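Local coordinates for protein HAD hydrolase, family IA, variant 3 (Entamoeba histolytica, PDB 6W04) that probably acts as a magnesium-dependent hydrolase of the haloacid dehalogenase (HAD) superfamily, binding a magnesium ion in its active site, at residues Thr78-Ser83 and Gln121-Glu126. Numbering follows the deposited sequence. Where two conformers were deposited one is given.
Sequences TMLMKS and QKYHLE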
loop_
_atom_site.group_PDB
_atom_site.type_symbol
_atom_site.label_atom_id
_atom_site.label_comp_id
_atom_site.label_asym_id
_atom_site.label_seq_id
_atom_site.Cartn_x
_atom_site.Cartn_y
_atom_site.Cartn_z
ATOM N N THR A 78 9.554 13.616 -4.976
ATOM C CA THR A 78 10.707 14.047 -5.749
ATOM C C THR A 78 11.737 12.929 -5.846
ATOM O O THR A 78 12.260 12.637 -6.930
ATOM C CB THR A 78 11.290 15.295 -5.093
ATOM O OG1 THR A 78 10.304 16.327 -5.135
ATOM C CG2 THR A 78 12.525 15.759 -5.824
ATOM N N MET A 79 12.020 12.278 -4.717
ATOM C CA MET A 79 12.965 11.160 -4.703
ATOM C C MET A 79 12.452 9.972 -5.517
ATOM O O MET A 79 13.205 9.369 -6.294
ATOM C CB MET A 79 13.244 10.740 -3.258
ATOM C CG MET A 79 13.893 11.860 -2.414
ATOM S SD MET A 79 15.627 12.247 -2.886
ATOM C CE MET A 79 16.348 10.597 -2.826
ATOM N N LEU A 80 11.178 9.608 -5.331
ATOM C CA LEU A 80 10.585 8.509 -6.074
ATOM C C LEU A 80 10.684 8.735 -7.583
ATOM O O LEU A 80 11.078 7.829 -8.329
ATOM C CB LEU A 80 9.122 8.295 -5.661
ATOM C CG LEU A 80 8.489 7.123 -6.434
ATOM C CD1 LEU A 80 9.188 5.814 -5.954
ATOM C CD2 LEU A 80 7.008 7.027 -6.183
ATOM N N MET A 81 10.345 9.947 -8.046
ATOM C CA MET A 81 10.401 10.238 -9.477
ATOM C C MET A 81 11.803 10.044 -10.037
ATOM O O MET A 81 11.967 9.535 -11.150
ATOM C CB MET A 81 9.921 11.664 -9.751
ATOM C CG MET A 81 8.472 11.755 -10.143
ATOM S SD MET A 81 8.182 10.969 -11.736
ATOM C CE MET A 81 6.540 11.582 -12.079
ATOM N N LYS A 82 12.832 10.468 -9.306
ATOM C CA LYS A 82 14.157 10.292 -9.895
ATOM C C LYS A 82 14.779 8.941 -9.565
ATOM O O LYS A 82 15.776 8.579 -10.198
ATOM C CB LYS A 82 15.112 11.422 -9.491
ATOM C CG LYS A 82 15.365 11.613 -8.018
ATOM C CD LYS A 82 16.188 12.901 -7.830
ATOM C CE LYS A 82 16.212 13.340 -6.376
ATOM N NZ LYS A 82 17.129 14.481 -6.140
ATOM N N SER A 83 14.176 8.173 -8.655
ATOM C CA SER A 83 14.644 6.831 -8.328
ATOM C C SER A 83 14.383 5.868 -9.494
ATOM O O SER A 83 13.711 6.201 -10.479
ATOM C CB SER A 83 13.932 6.307 -7.081
ATOM O OG SER A 83 12.636 5.850 -7.448
ATOM N N GLN A 121 2.067 8.862 -13.239
ATOM C CA GLN A 121 3.042 9.449 -14.144
ATOM C C GLN A 121 4.253 8.535 -14.327
ATOM O O GLN A 121 4.658 8.225 -15.455
ATOM C CB GLN A 121 3.461 10.810 -13.577
ATOM C CG GLN A 121 3.733 11.926 -14.549
ATOM C CD GLN A 121 3.667 13.305 -13.866
ATOM O OE1 GLN A 121 3.593 14.332 -14.539
ATOM N NE2 GLN A 121 3.685 13.321 -12.520
ATOM N N LYS A 122 4.844 8.090 -13.217
ATOM C CA LYS A 122 6.114 7.360 -13.279
ATOM C C LYS A 122 5.916 5.943 -13.810
ATOM O O LYS A 122 6.748 5.435 -14.566
ATOM C CB LYS A 122 6.763 7.318 -11.880
ATOM C CG LYS A 122 8.090 6.544 -11.838
ATOM C CD LYS A 122 8.748 6.593 -10.442
ATOM C CE LYS A 122 10.139 5.902 -10.482
ATOM N NZ LYS A 122 11.125 6.670 -11.309
ATOM N N TYR A 123 4.832 5.285 -13.430
ATOM C CA TYR A 123 4.673 3.883 -13.772
ATOM C C TYR A 123 3.721 3.633 -14.935
ATOM O O TYR A 123 3.485 2.469 -15.273
ATOM C CB TYR A 123 4.233 3.100 -12.525
ATOM C CG TYR A 123 5.311 3.173 -11.460
ATOM C CD1 TYR A 123 6.528 2.531 -11.649
ATOM C CD2 TYR A 123 5.140 3.931 -10.296
ATOM C CE1 TYR A 123 7.556 2.613 -10.691
ATOM C CE2 TYR A 123 6.173 4.032 -9.349
ATOM C CZ TYR A 123 7.374 3.367 -9.555
ATOM O OH TYR A 123 8.404 3.414 -8.629
ATOM N N HIS A 124 3.202 4.679 -15.580
ATOM C CA HIS A 124 2.335 4.508 -16.761
ATOM C C HIS A 124 1.135 3.630 -16.433
ATOM O O HIS A 124 0.724 2.780 -17.222
ATOM C CB HIS A 124 3.118 3.931 -17.941
ATOM C CG HIS A 124 4.447 4.584 -18.137
ATOM N ND1 HIS A 124 4.575 5.931 -18.400
ATOM C CD2 HIS A 124 5.705 4.087 -18.079
ATOM C CE1 HIS A 124 5.858 6.230 -18.519
ATOM N NE2 HIS A 124 6.563 5.130 -18.328
ATOM N N LEU A 125 0.563 3.850 -15.251
ATOM C CA LEU A 125 -0.478 2.968 -14.744
ATOM C C LEU A 125 -1.702 2.909 -15.644
ATOM O O LEU A 125 -2.424 1.907 -15.613
ATOM C CB LEU A 125 -0.871 3.397 -13.337
ATOM C CG LEU A 125 0.169 3.131 -12.249
ATOM C CD1 LEU A 125 -0.431 3.572 -10.909
ATOM C CD2 LEU A 125 0.613 1.640 -12.203
ATOM N N GLU A 126 -1.947 3.935 -16.461
ATOM C CA GLU A 126 -3.069 3.867 -17.390
ATOM C C GLU A 126 -2.911 2.741 -18.414
ATOM O O GLU A 126 -3.884 2.410 -19.101
ATOM C CB GLU A 126 -3.236 5.217 -18.099
ATOM C CG GLU A 126 -2.240 5.476 -19.222
ATOM C CD GLU A 126 -0.848 5.946 -18.763
ATOM O OE1 GLU A 126 -0.624 6.133 -17.540
ATOM O OE2 GLU A 126 0.024 6.135 -19.650
#
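Lys122 lays its aliphatic chain across Leu80, to the C-terminal end of helix 62-82, its ammonium meeting the carbonyls where that helix ends, one in the last turn (Met81) and one just past it (Ser83). The contact joins this helix, which leads out of the cap region of the HAD fold, to helix 113-123 of the Rossmann-like core domain. CG of Lys122 stands anti to the backbone N (chi1 179°), and the chain stays extended until chi4 (68°) turns NZ toward the carbonyls. NZ donates to Ser83 O at 2.8 Å and to Met81 O at 3.0 Å, in both cases from above the carbonyl plane, so two bonds grip the ammonium; the negative pole of the helix would probably favour its charge. Leu80 O accepts from Ser83 OG at 2.7 Å, which ties the serine back onto the last turn. In the conformer given, one of two deposited, Met81 runs antiparallel alongside Lys122, SD beside CB, and its CE ends against Gln121, 3.4 Å from NE2; this part of the contact is therefore less certain. On the buried side Leu80 also packs on Val118, Phe119 and Leu18, and its CD2 sits at the edge of the Tyr123 ring, near the ring plane. One face of that ring carries Lys122 CG over its centre. The hydroxyl is hydrogen-bonded to Ile85 O, and Leu80 CD1 lies 3.7 Å from Tyr123 OH.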